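Local coordinates for MutT/nudix family protein (Enterococcus faecalis, PDB 2FML), which is of unknown function but belongs to the MutT/nudix family, and so probably hydrolyses or binds nucleoside-diphosphate-linked compounds, with a winged-helix domain that may bind DNA, at residues 154-159 with 170-175; 110-115 with 187-192. All blocks are in the same frame, centred on the assembly; numbering follows the deposited sequence.

Contact 1: 154-159 with 170-175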
ATOM      1  N   HIS A 154       6.405  -0.522 -25.209  1.00 60.35           N
ATOM      2  CA  HIS A 154       7.489  -0.752 -26.170  1.00 62.02           C
ATOM      3  C   HIS A 154       8.768  -1.017 -25.382  1.00 61.20           C
ATOM      4  O   HIS A 154       9.476  -0.077 -25.030  1.00 60.16           O
ATOM      5  CB  HIS A 154       7.676   0.475 -27.085  1.00 63.03           C
ATOM      6  CG  HIS A 154       6.487   0.771 -27.946  1.00 67.51           C
ATOM      7  ND1 HIS A 154       5.609   1.800 -27.670  1.00 73.31           N
ATOM      8  CD2 HIS A 154       6.006   0.155 -29.054  1.00 72.33           C
ATOM      9  CE1 HIS A 154       4.656   1.826 -28.589  1.00 72.97           C
ATOM     10  NE2 HIS A 154       4.861   0.826 -29.429  1.00 74.37           N
ATOM     11  N   GLY A 155       9.047  -2.294 -25.115  1.00 60.99           N
ATOM     12  CA  GLY A 155      10.258  -2.681 -24.421  1.00 60.50           C
ATOM     13  C   GLY A 155      10.110  -2.248 -22.992  1.00 60.78           C
ATOM     14  O   GLY A 155       9.219  -2.705 -22.297  1.00 61.26           O
ATOM     15  N   GLN A 156      10.958  -1.336 -22.541  1.00 60.95           N
ATOM     16  CA  GLN A 156      10.926  -0.938 -21.128  1.00 61.04           C
ATOM     17  C   GLN A 156      10.210   0.411 -20.908  1.00 59.38           C
ATOM     18  O   GLN A 156      10.317   1.004 -19.854  1.00 57.48           O
ATOM     19  CB  GLN A 156      12.338  -0.959 -20.524  1.00 60.89           C
ATOM     20  CG  GLN A 156      13.117  -2.308 -20.766  1.00 69.07           C
ATOM     21  CD  GLN A 156      12.346  -3.604 -20.320  1.00 73.82           C
ATOM     22  OE1 GLN A 156      12.009  -3.780 -19.135  1.00 77.86           O
ATOM     23  NE2 GLN A 156      12.084  -4.500 -21.284  1.00 75.68           N
ATOM     24  N   HIS A 157       9.478   0.856 -21.932  1.00 59.32           N
ATOM     25  CA  HIS A 157       8.764   2.138 -21.953  1.00 59.06           C
ATOM     26  C   HIS A 157       7.319   1.894 -22.251  1.00 57.77           C
ATOM     27  O   HIS A 157       6.957   0.949 -22.887  1.00 55.57           O
ATOM     28  CB  HIS A 157       9.278   3.092 -23.064  1.00 59.58           C
ATOM     29  CG  HIS A 157      10.721   3.437 -22.929  1.00 61.56           C
ATOM     30  ND1 HIS A 157      11.598   3.400 -23.987  1.00 67.26           N
ATOM     31  CD2 HIS A 157      11.451   3.769 -21.845  1.00 63.03           C
ATOM     32  CE1 HIS A 157      12.812   3.707 -23.558  1.00 67.39           C
ATOM     33  NE2 HIS A 157      12.748   3.929 -22.259  1.00 62.09           N
ATOM     34  N   ILE A 158       6.518   2.834 -21.803  1.00 57.90           N
ATOM     35  CA  ILE A 158       5.108   2.901 -22.139  1.00 57.00           C
ATOM     36  C   ILE A 158       4.794   4.268 -22.652  1.00 57.39           C
ATOM     37  O   ILE A 158       5.363   5.270 -22.171  1.00 59.27           O
ATOM     38  CB  ILE A 158       4.196   2.553 -20.915  1.00 56.69           C
ATOM     39  CG1 ILE A 158       4.473   3.430 -19.668  1.00 55.77           C
ATOM     40  CG2 ILE A 158       4.346   1.106 -20.579  1.00 53.01           C
ATOM     41  CD1 ILE A 158       3.450   3.123 -18.502  1.00 55.66           C
ATOM     42  N   THR A 159       3.906   4.330 -23.626  1.00 56.58           N
ATOM     43  CA  THR A 159       3.448   5.602 -24.185  1.00 56.13           C
ATOM     44  C   THR A 159       1.904   5.705 -23.960  1.00 56.80           C
ATOM     45  O   THR A 159       1.174   4.788 -24.249  1.00 56.77           O
ATOM     46  CB  THR A 159       3.789   5.658 -25.715  1.00 55.23           C
ATOM     47  OG1 THR A 159       5.198   5.562 -25.842  1.00 56.64           O
ATOM     48  CG2 THR A 159       3.315   6.950 -26.403  1.00 54.21           C
ATOM     49  N   ASP A 170       9.661   5.677 -18.742  1.00 56.17           N
ATOM     50  CA  ASP A 170      10.591   4.581 -18.489  1.00 58.48           C
ATOM     51  C   ASP A 170      10.080   3.720 -17.332  1.00 58.13           C
ATOM     52  O   ASP A 170       9.940   4.229 -16.220  1.00 59.11           O
ATOM     53  CB  ASP A 170      11.990   5.121 -18.130  1.00 58.56           C
ATOM     54  CG  ASP A 170      13.042   4.002 -18.065  1.00 62.68           C
ATOM     55  OD1 ASP A 170      12.950   3.064 -17.236  1.00 63.43           O
ATOM     56  OD2 ASP A 170      13.971   4.050 -18.881  1.00 69.43           O
ATOM     57  N   LEU A 171       9.790   2.449 -17.607  1.00 57.15           N
ATOM     58  CA  LEU A 171       9.302   1.515 -16.605  1.00 58.90           C
ATOM     59  C   LEU A 171      10.216   1.249 -15.426  1.00 60.07           C
ATOM     60  O   LEU A 171       9.718   0.803 -14.387  1.00 60.83           O
ATOM     61  CB  LEU A 171       8.855   0.173 -17.198  1.00 57.12           C
ATOM     62  CG  LEU A 171       7.525   0.201 -17.963  1.00 59.50           C
ATOM     63  CD1 LEU A 171       7.323  -1.104 -18.739  1.00 54.77           C
ATOM     64  CD2 LEU A 171       6.291   0.599 -17.052  1.00 56.00           C
ATOM     65  N   LYS A 172      11.511   1.520 -15.555  1.00 62.19           N
ATOM     66  CA  LYS A 172      12.442   1.268 -14.437  1.00 65.47           C
ATOM     67  C   LYS A 172      12.778   2.528 -13.623  1.00 65.32           C
ATOM     68  O   LYS A 172      13.026   2.419 -12.426  1.00 67.44           O
ATOM     69  CB  LYS A 172      13.733   0.525 -14.872  1.00 66.18           C
ATOM     70  CG  LYS A 172      13.535  -0.711 -15.785  1.00 72.49           C
ATOM     71  CD  LYS A 172      12.722  -1.835 -15.051  1.00 79.29           C
ATOM     72  CE  LYS A 172      11.505  -2.402 -15.881  1.00 80.26           C
ATOM     73  NZ  LYS A 172      10.445  -2.940 -14.930  1.00 77.13           N
ATOM     74  N   THR A 173      12.750   3.716 -14.222  1.00 65.27           N
ATOM     75  CA  THR A 173      13.138   4.954 -13.490  1.00 64.85           C
ATOM     76  C   THR A 173      12.059   6.007 -13.409  1.00 65.17           C
ATOM     77  O   THR A 173      12.275   7.060 -12.765  1.00 64.85           O
ATOM     78  CB  THR A 173      14.269   5.666 -14.188  1.00 65.12           C
ATOM     79  OG1 THR A 173      13.775   6.067 -15.464  1.00 69.51           O
ATOM     80  CG2 THR A 173      15.522   4.743 -14.377  1.00 62.54           C
ATOM     81  N   ALA A 174      10.916   5.752 -14.084  1.00 64.27           N
ATOM     82  CA  ALA A 174       9.816   6.725 -14.231  1.00 63.03           C
ATOM     83  C   ALA A 174      10.237   7.986 -14.958  1.00 63.24           C
ATOM     84  O   ALA A 174       9.458   8.919 -15.011  1.00 64.21           O
ATOM     85  CB  ALA A 174       9.173   7.081 -12.853  1.00 62.65           C
ATOM     86  N   ALA A 175      11.465   8.014 -15.506  1.00 63.08           N
ATOM     87  CA  ALA A 175      11.900   9.045 -16.463  1.00 62.60           C
ATOM     88  C   ALA A 175      10.901   9.269 -17.593  1.00 62.36           C
ATOM     89  O   ALA A 175      10.287   8.327 -18.111  1.00 61.36           O
ATOM     90  CB  ALA A 175      13.264   8.699 -17.047  1.00 62.72           C
TER
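Leu171 donates its backbone N-H to the carbonyl oxygen of Gln156, N to O 2.7 Å, 158° at the hydrogen. The leucine side chain folds over the same carbonyl, its CB 3.1 Å from Gln156 O; CD1 stays beside that peptide, while CD2 lies 4.1 Å from Ile158 CG2, the side chains crossing at about a right angle. One residue along, His157 and Asp170 form an antiparallel non-hydrogen-bonded pair. The imidazole presents the CD2 edge to the Asp170 backbone, CD2 to CA 3.6 Å. Ring and carboxylate planes stand 72° apart, and His157 NE2 comes to 3.6 Å from Asp170 OD2, not hydrogen-bonded.

Behind this first shell, Asp170 OD1 turns back to its own chain, accepting from Lys172 N at 2.7 Å and Thr173 N at 3.1 Å, an Asx turn and Asx motif. A type II' turn from His154 to His157 shapes the other segment. This is the open end of the antiparallel nudix-sheet hairpin 157-162/165-170, where the chain leaves for helix 186-200, whose Ile191 touches both Ile158 and Leu171. Across these segments one backbone bond and the Ile158-Leu171 contact thus join the strand end to the loop, while Asp170 OD1 shapes the turn.

Contact 2: 110-115 with 187-192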
ATOM      1  N   HIS A 110      -0.452   2.430  -3.859  1.00 53.98           N
ATOM      2  CA  HIS A 110       0.740   2.890  -3.206  1.00 53.40           C
ATOM      3  C   HIS A 110       0.494   4.332  -2.696  1.00 54.28           C
ATOM      4  O   HIS A 110      -0.294   5.094  -3.316  1.00 55.43           O
ATOM      5  CB  HIS A 110       1.927   2.831  -4.162  1.00 51.71           C
ATOM      6  CG  HIS A 110       3.233   3.173  -3.513  1.00 52.59           C
ATOM      7  ND1 HIS A 110       4.023   2.245  -2.845  1.00 55.63           N
ATOM      8  CD2 HIS A 110       3.899   4.350  -3.446  1.00 53.30           C
ATOM      9  CE1 HIS A 110       5.113   2.851  -2.391  1.00 56.06           C
ATOM     10  NE2 HIS A 110       5.054   4.130  -2.740  1.00 56.06           N
ATOM     11  N   SER A 111       1.132   4.691  -1.569  1.00 53.44           N
ATOM     12  CA  SER A 111       1.103   6.049  -1.078  1.00 54.46           C
ATOM     13  C   SER A 111       2.442   6.695  -1.369  1.00 52.82           C
ATOM     14  O   SER A 111       3.469   6.160  -0.993  1.00 51.86           O
ATOM     15  CB  SER A 111       0.815   6.156   0.405  1.00 53.24           C
ATOM     16  OG  SER A 111      -0.205   5.238   0.672  1.00 61.00           O
ATOM     17  N   PHE A 112       2.350   7.898  -1.944  1.00 52.73           N
ATOM     18  CA  PHE A 112       3.468   8.735  -2.337  1.00 51.69           C
ATOM     19  C   PHE A 112       3.570   9.929  -1.449  1.00 52.40           C
ATOM     20  O   PHE A 112       2.574  10.635  -1.228  1.00 52.43           O
ATOM     21  CB  PHE A 112       3.221   9.155  -3.781  1.00 52.63           C
ATOM     22  CG  PHE A 112       3.301   7.990  -4.732  1.00 53.61           C
ATOM     23  CD1 PHE A 112       4.513   7.645  -5.328  1.00 53.46           C
ATOM     24  CD2 PHE A 112       2.146   7.282  -5.048  1.00 51.58           C
ATOM     25  CE1 PHE A 112       4.566   6.549  -6.195  1.00 54.78           C
ATOM     26  CE2 PHE A 112       2.200   6.210  -5.896  1.00 52.18           C
ATOM     27  CZ  PHE A 112       3.392   5.823  -6.446  1.00 53.77           C
ATOM     28  N   SER A 113       4.764  10.105  -0.882  1.00 52.83           N
ATOM     29  CA  SER A 113       4.973  10.998   0.196  1.00 53.48           C
ATOM     30  C   SER A 113       6.272  11.772   0.108  1.00 53.62           C
ATOM     31  O   SER A 113       6.688  12.405   1.092  1.00 53.28           O
ATOM     32  CB  SER A 113       4.951  10.232   1.492  1.00 53.48           C
ATOM     33  OG  SER A 113       6.012   9.253   1.519  1.00 57.04           O
ATOM     34  N   ARG A 114       6.903  11.728  -1.039  1.00 53.35           N
ATOM     35  CA  ARG A 114       8.131  12.469  -1.221  1.00 56.72           C
ATOM     36  C   ARG A 114       7.843  13.941  -0.842  1.00 57.22           C
ATOM     37  O   ARG A 114       6.822  14.486  -1.240  1.00 56.23           O
ATOM     38  CB  ARG A 114       8.545  12.388  -2.691  1.00 56.35           C
ATOM     39  CG  ARG A 114       9.448  13.518  -3.053  1.00 59.99           C
ATOM     40  CD  ARG A 114      10.307  13.077  -4.292  1.00 65.37           C
ATOM     41  NE  ARG A 114       9.465  12.932  -5.496  1.00 63.12           N
ATOM     42  CZ  ARG A 114       9.095  13.958  -6.241  1.00 59.60           C
ATOM     43  NH1 ARG A 114       9.473  15.217  -5.916  1.00 58.22           N
ATOM     44  NH2 ARG A 114       8.411  13.714  -7.318  1.00 58.36           N
ATOM     45  N   PRO A 115       8.699  14.541   0.012  1.00 58.12           N
ATOM     46  CA  PRO A 115       8.365  15.815   0.665  1.00 58.16           C
ATOM     47  C   PRO A 115       8.117  16.996  -0.276  1.00 58.50           C
ATOM     48  O   PRO A 115       7.499  17.988   0.130  1.00 58.71           O
ATOM     49  CB  PRO A 115       9.593  16.070   1.568  1.00 59.26           C
ATOM     50  CG  PRO A 115      10.191  14.726   1.816  1.00 59.18           C
ATOM     51  CD  PRO A 115       9.962  13.965   0.521  1.00 57.55           C
ATOM     52  N   SER A 187       3.714  10.454 -13.258  1.00 55.38           N
ATOM     53  CA  SER A 187       4.462   9.477 -14.062  1.00 57.16           C
ATOM     54  C   SER A 187       4.943   8.280 -13.206  1.00 57.36           C
ATOM     55  O   SER A 187       4.867   7.098 -13.657  1.00 57.28           O
ATOM     56  CB  SER A 187       5.674  10.180 -14.692  1.00 57.09           C
ATOM     57  OG  SER A 187       6.641  10.101 -13.701  1.00 62.87           O
ATOM     58  N   GLU A 188       5.394   8.574 -11.970  1.00 56.78           N
ATOM     59  CA  GLU A 188       5.751   7.518 -11.029  1.00 58.18           C
ATOM     60  C   GLU A 188       4.597   6.656 -10.611  1.00 56.39           C
ATOM     61  O   GLU A 188       4.788   5.528 -10.263  1.00 57.25           O
ATOM     62  CB  GLU A 188       6.382   8.049  -9.713  1.00 57.54           C
ATOM     63  CG  GLU A 188       7.777   8.582  -9.833  1.00 63.61           C
ATOM     64  CD  GLU A 188       8.078   9.464  -8.659  1.00 70.50           C
ATOM     65  OE1 GLU A 188       7.940   8.922  -7.545  1.00 75.19           O
ATOM     66  OE2 GLU A 188       8.385  10.691  -8.838  1.00 75.07           O
ATOM     67  N   ILE A 189       3.448   7.280 -10.453  1.00 56.24           N
ATOM     68  CA  ILE A 189       2.249   6.589 -10.096  1.00 53.89           C
ATOM     69  C   ILE A 189       1.747   5.667 -11.255  1.00 54.48           C
ATOM     70  O   ILE A 189       1.333   4.537 -11.002  1.00 54.73           O
ATOM     71  CB  ILE A 189       1.103   7.569  -9.653  1.00 53.05           C
ATOM     72  CG1 ILE A 189       1.557   8.686  -8.652  1.00 49.45           C
ATOM     73  CG2 ILE A 189      -0.101   6.750  -9.222  1.00 48.23           C
ATOM     74  CD1 ILE A 189       0.345   9.505  -8.055  1.00 51.17           C
ATOM     75  N   ILE A 190       1.782   6.130 -12.495  1.00 53.94           N
ATOM     76  CA  ILE A 190       1.371   5.273 -13.614  1.00 54.95           C
ATOM     77  C   ILE A 190       2.290   4.056 -13.825  1.00 55.77           C
ATOM     78  O   ILE A 190       1.835   2.901 -14.018  1.00 56.42           O
ATOM     79  CB  ILE A 190       1.179   6.096 -14.901  1.00 55.01           C
ATOM     80  CG1 ILE A 190      -0.076   6.920 -14.691  1.00 56.58           C
ATOM     81  CG2 ILE A 190       0.990   5.139 -16.196  1.00 54.71           C
ATOM     82  CD1 ILE A 190      -0.326   8.013 -15.629  1.00 60.37           C
ATOM     83  N   ILE A 191       3.588   4.307 -13.756  1.00 56.91           N
ATOM     84  CA  ILE A 191       4.600   3.248 -13.776  1.00 57.47           C
ATOM     85  C   ILE A 191       4.380   2.263 -12.615  1.00 56.84           C
ATOM     86  O   ILE A 191       4.423   1.044 -12.809  1.00 57.44           O
ATOM     87  CB  ILE A 191       6.017   3.897 -13.741  1.00 57.84           C
ATOM     88  CG1 ILE A 191       6.256   4.681 -15.034  1.00 59.74           C
ATOM     89  CG2 ILE A 191       7.138   2.922 -13.426  1.00 57.67           C
ATOM     90  CD1 ILE A 191       6.356   3.890 -16.219  1.00 64.65           C
ATOM     91  N   LYS A 192       4.146   2.769 -11.410  1.00 57.46           N
ATOM     92  CA  LYS A 192       3.817   1.852 -10.270  1.00 58.16           C
ATOM     93  C   LYS A 192       2.613   0.952 -10.582  1.00 57.42           C
ATOM     94  O   LYS A 192       2.658  -0.253 -10.338  1.00 58.44           O
ATOM     95  CB  LYS A 192       3.618   2.614  -8.950  1.00 56.81           C
ATOM     96  CG  LYS A 192       3.509   1.782  -7.621  1.00 58.76           C
ATOM     97  CD  LYS A 192       4.875   1.322  -6.971  1.00 60.19           C
ATOM     98  CE  LYS A 192       5.800   2.402  -6.449  1.00 66.20           C
ATOM     99  NZ  LYS A 192       7.033   1.739  -5.691  1.00 67.41           N
TER
HETATM  100  O   HOH W   1       6.924  10.819  -5.512  1.00 42.60           O
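Phe112 and His110 meet Ile189 and Lys192 where helix 186-200 lies against the end of strand 106-112, part of the mixed sheet of the nudix fold. Strand 110-112 and helix 187-192 run nearly antiparallel, at 165°, and their axes come within 10.3 Å at closest approach.

In the tight part the side chains lie in layers. Ile189 CG1 sits over one face of the Phe112 ring, 4.0 Å from its centroid and 18° off the normal, a CH-pi contact. The opposite face receives His110 CD2, 3.3 Å above the plane and over the centre. The imidazole in turn takes Lys192 CE over its own face, also by CH-pi, 3.9 Å from the centroid and only 5° off the normal. Bends at chi2 and chi3 carry the lysine chain across the ring, while Lys192 CB stays at the edge of Phe112. A protonated imidazole would probably be disfavoured by Lys192 NZ, which lies 4.2 Å from His110 ND1. Thr125 and Ser127 of strand 123-131 also touch Phe112.

The looser side is polar. Arg114 and Glu188 cross at about a right angle, and their salt bridge is long and weak; Arg114 NH1 has a further salt bridge to Asp116. Beyond the same strand end, Ser113 OG bonds to Thr85 N of the second subunit. One water bridges Arg114 and Glu188, giving a hydrogen to Glu188 OE1 at 3.0 Å and accepting weakly from Arg114 NE, while Arg114 NH2 reaches Glu188 OE2 at 3.4 Å.

The centres of contacts 1 and 2 lie about 15 Å apart, and both reach the same mixed sheet. In chain order, 110-115 comes first, then both segments of contact 1, and finally 187-192, so the hairpin strands 157-162 and 165-170 and the following loop fall between the two halves of contact 2. Helix 186-200 joins the sites: Ile191 CD1 comes within 3.4 Å of Leu171 CD2, and Ala174 CB within 3.6 Å of Glu188 CG. Thus one helix packs against strand 106-112 and also against the hairpin and its exit loop. Contact 2 additionally borders the second subunit, whereas contact 1 touches no other chain of the assembly.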